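Local structure of Methylcobalamin\: coenzyme M methyltransferase (Methanosarcina mazei, 4AY7) at residues S241-I247 with G262-V268. The protein catalyses methyl transfer from a methylated corrinoid to coenzyme M, a zinc-dependent step of methanogenesis, and folds as a TIM barrel of the uroporphyrinogen decarboxylase family. Numbering follows the deposited sequence.
With ZN (zinc ion), chain C.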
loop_
_atom_site.group_PDB
_atom_site.type_symbol
_atom_site.label_atom_id
_atom_site.label_comp_id
_atom_site.label_asym_id
_atom_site.label_seq_id
_atom_site.Cartn_x
_atom_site.Cartn_y
_atom_site.Cartn_z
ATOM N N SER A 241 10.794 -8.628 -5.298
ATOM C CA SER A 241 10.977 -7.199 -5.670
ATOM C C SER A 241 11.251 -6.396 -4.409
ATOM O O SER A 241 11.087 -6.901 -3.268
ATOM C CB SER A 241 9.704 -6.612 -6.338
ATOM O OG SER A 241 8.637 -6.543 -5.392
ATOM N N VAL A 242 11.618 -5.140 -4.638
ATOM C CA VAL A 242 11.526 -4.126 -3.620
ATOM C C VAL A 242 10.118 -4.082 -3.064
ATOM O O VAL A 242 9.111 -4.260 -3.800
ATOM C CB VAL A 242 12.030 -2.762 -4.170
ATOM C CG1 VAL A 242 11.659 -1.609 -3.219
ATOM C CG2 VAL A 242 13.552 -2.867 -4.495
ATOM N N THR A 243 10.051 -4.052 -1.728
ATOM C CA THR A 243 8.772 -3.969 -1.025
ATOM C C THR A 243 8.699 -2.770 -0.061
ATOM O O THR A 243 9.731 -2.262 0.426
ATOM C CB THR A 243 8.479 -5.242 -0.236
ATOM O OG1 THR A 243 9.511 -5.418 0.695
ATOM C CG2 THR A 243 8.404 -6.520 -1.113
ATOM N N VAL A 244 7.471 -2.402 0.269
ATOM C CA VAL A 244 7.130 -1.312 1.162
ATOM C C VAL A 244 6.004 -1.771 2.091
ATOM O O VAL A 244 5.018 -2.378 1.653
ATOM C CB VAL A 244 6.707 -0.036 0.365
ATOM C CG1 VAL A 244 6.262 1.093 1.281
ATOM C CG2 VAL A 244 7.861 0.514 -0.463
ATOM N N LEU A 245 6.119 -1.461 3.371
ATOM C CA LEU A 245 5.125 -1.805 4.364
ATOM C C LEU A 245 4.456 -0.517 4.849
ATOM O O LEU A 245 5.119 0.382 5.367
ATOM C CB LEU A 245 5.778 -2.510 5.539
ATOM C CG LEU A 245 4.944 -2.698 6.758
ATOM C CD1 LEU A 245 3.848 -3.711 6.366
ATOM C CD2 LEU A 245 5.766 -3.309 7.867
ATOM N N HIS A 246 3.140 -0.483 4.715
ATOM C CA HIS A 246 2.354 0.629 5.202
ATOM C C HIS A 246 1.457 0.184 6.326
ATOM O O HIS A 246 0.601 -0.715 6.091
ATOM C CB HIS A 246 1.574 1.222 4.068
ATOM C CG HIS A 246 0.603 2.273 4.539
ATOM N ND1 HIS A 246 0.943 3.539 4.684
ATOM C CD2 HIS A 246 -0.713 2.179 4.978
ATOM C CE1 HIS A 246 -0.056 4.242 5.239
ATOM N NE2 HIS A 246 -1.090 3.440 5.358
ATOM N N ILE A 247 1.575 0.762 7.513
ATOM C CA ILE A 247 0.687 0.371 8.627
ATOM C C ILE A 247 0.117 1.665 9.133
ATOM O O ILE A 247 0.866 2.586 9.495
ATOM C CB ILE A 247 1.367 -0.411 9.773
ATOM C CG1 ILE A 247 1.852 -1.792 9.297
ATOM C CG2 ILE A 247 0.428 -0.637 10.986
ATOM C CD1 ILE A 247 2.574 -2.608 10.405
ATOM N N GLY A 262 12.363 -6.344 7.163
ATOM C CA GLY A 262 12.951 -6.638 5.867
ATOM C C GLY A 262 12.400 -5.965 4.642
ATOM O O GLY A 262 12.818 -6.270 3.531
ATOM N N PHE A 263 11.533 -4.992 4.846
ATOM C CA PHE A 263 11.032 -4.172 3.757
ATOM C C PHE A 263 12.002 -3.058 3.479
ATOM O O PHE A 263 12.526 -2.491 4.414
ATOM C CB PHE A 263 9.688 -3.566 4.166
ATOM C CG PHE A 263 8.594 -4.585 4.275
ATOM C CD1 PHE A 263 8.456 -5.313 5.465
ATOM C CD2 PHE A 263 7.680 -4.785 3.235
ATOM C CE1 PHE A 263 7.456 -6.277 5.595
ATOM C CE2 PHE A 263 6.682 -5.731 3.361
ATOM C CZ PHE A 263 6.566 -6.491 4.538
ATOM N N GLU A 264 12.231 -2.740 2.220
ATOM C CA GLU A 264 13.041 -1.575 1.898
ATOM C C GLU A 264 12.495 -0.306 2.505
ATOM O O GLU A 264 13.262 0.510 3.010
ATOM C CB GLU A 264 13.140 -1.388 0.405
ATOM C CG GLU A 264 14.186 -2.272 -0.220
ATOM C CD GLU A 264 13.830 -3.692 -0.413
ATOM O OE1 GLU A 264 12.656 -4.025 -0.183
ATOM O OE2 GLU A 264 14.771 -4.491 -0.777
ATOM N N GLY A 265 11.235 -0.074 2.288
ATOM C CA GLY A 265 10.604 1.137 2.760
ATOM C C GLY A 265 9.492 0.885 3.730
ATOM O O GLY A 265 8.752 -0.149 3.648
ATOM N N LEU A 266 9.344 1.854 4.617
ATOM C CA LEU A 266 8.215 1.993 5.460
ATOM C C LEU A 266 7.373 3.253 5.159
ATOM O O LEU A 266 7.846 4.357 5.075
ATOM C CB LEU A 266 8.614 1.972 6.933
ATOM C CG LEU A 266 9.443 0.818 7.385
ATOM C CD1 LEU A 266 9.801 1.065 8.834
ATOM C CD2 LEU A 266 8.689 -0.501 7.234
ATOM N N SER A 267 6.082 3.038 4.941
ATOM C CA SER A 267 5.127 4.138 4.589
ATOM C C SER A 267 4.365 4.404 5.836
ATOM O O SER A 267 3.672 3.505 6.364
ATOM C CB SER A 267 4.223 3.731 3.467
ATOM O OG SER A 267 3.103 4.584 3.326
ATOM N N VAL A 268 4.385 5.666 6.258
ATOM C CA VAL A 268 3.830 6.076 7.521
ATOM C C VAL A 268 2.966 7.362 7.378
ATOM O O VAL A 268 3.143 8.140 6.458
ATOM C CB VAL A 268 4.907 6.486 8.533
ATOM C CG1 VAL A 268 5.739 5.270 8.889
ATOM C CG2 VAL A 268 5.783 7.626 7.955
HETATM ZN ZN ZN C . -2.906 4.081 6.491
#
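His246 ND1 donates a hydrogen bond to Ser267 OG over 2.8 Å, with the hydroxyl only 17° out of the imidazole plane. At the other end of the same ring, NE2 binds the zinc ion at 2.2 Å; Cys248 and Cys325 are its other protein ligands. The bridge of His246 with Ser267 puts both side chains on one face, and with CG and OG each anti to the backbone N (chi1 165° for Ser267) ring and hydroxyl extend to meet each other. The strands beneath are parallel and also bridge Val244 with Gly265 and Leu245 with Leu266. Evidence for this register is the ladder on Leu245: its N donates to Gly265 O at 3.0 Å, and its O accepts from Ser267 N at 2.9 Å. One step earlier Gly265 N donates to Thr243 O. Where the ladder begins, the bent side chain of Glu264 substitutes a carboxylate for a main-chain acceptor: the N-H of Thr243 approaches OE1 from well out of the carboxylate plane, at 3.0 Å and nearly straight (176°). On the face bearing Leu245 and Leu266, Leu245 CB sits over the centre of the Phe263 ring, 3.7 Å from the centroid, a CH-pi contact. Leu266 runs side by side with Leu245, its CD2 3.9 Å from Leu245 CB. Helix 221-238 also packs on Phe263. The two strands and helix 252-259 form a beta-alpha-beta unit of the barrel. With ND1 as donor, NE2 is left to coordinate the metal; Ser267 is a second-shell residue whose hydroxyl, together with the zinc bond, helps hold the ring's orientation and probably tunes its electron donation.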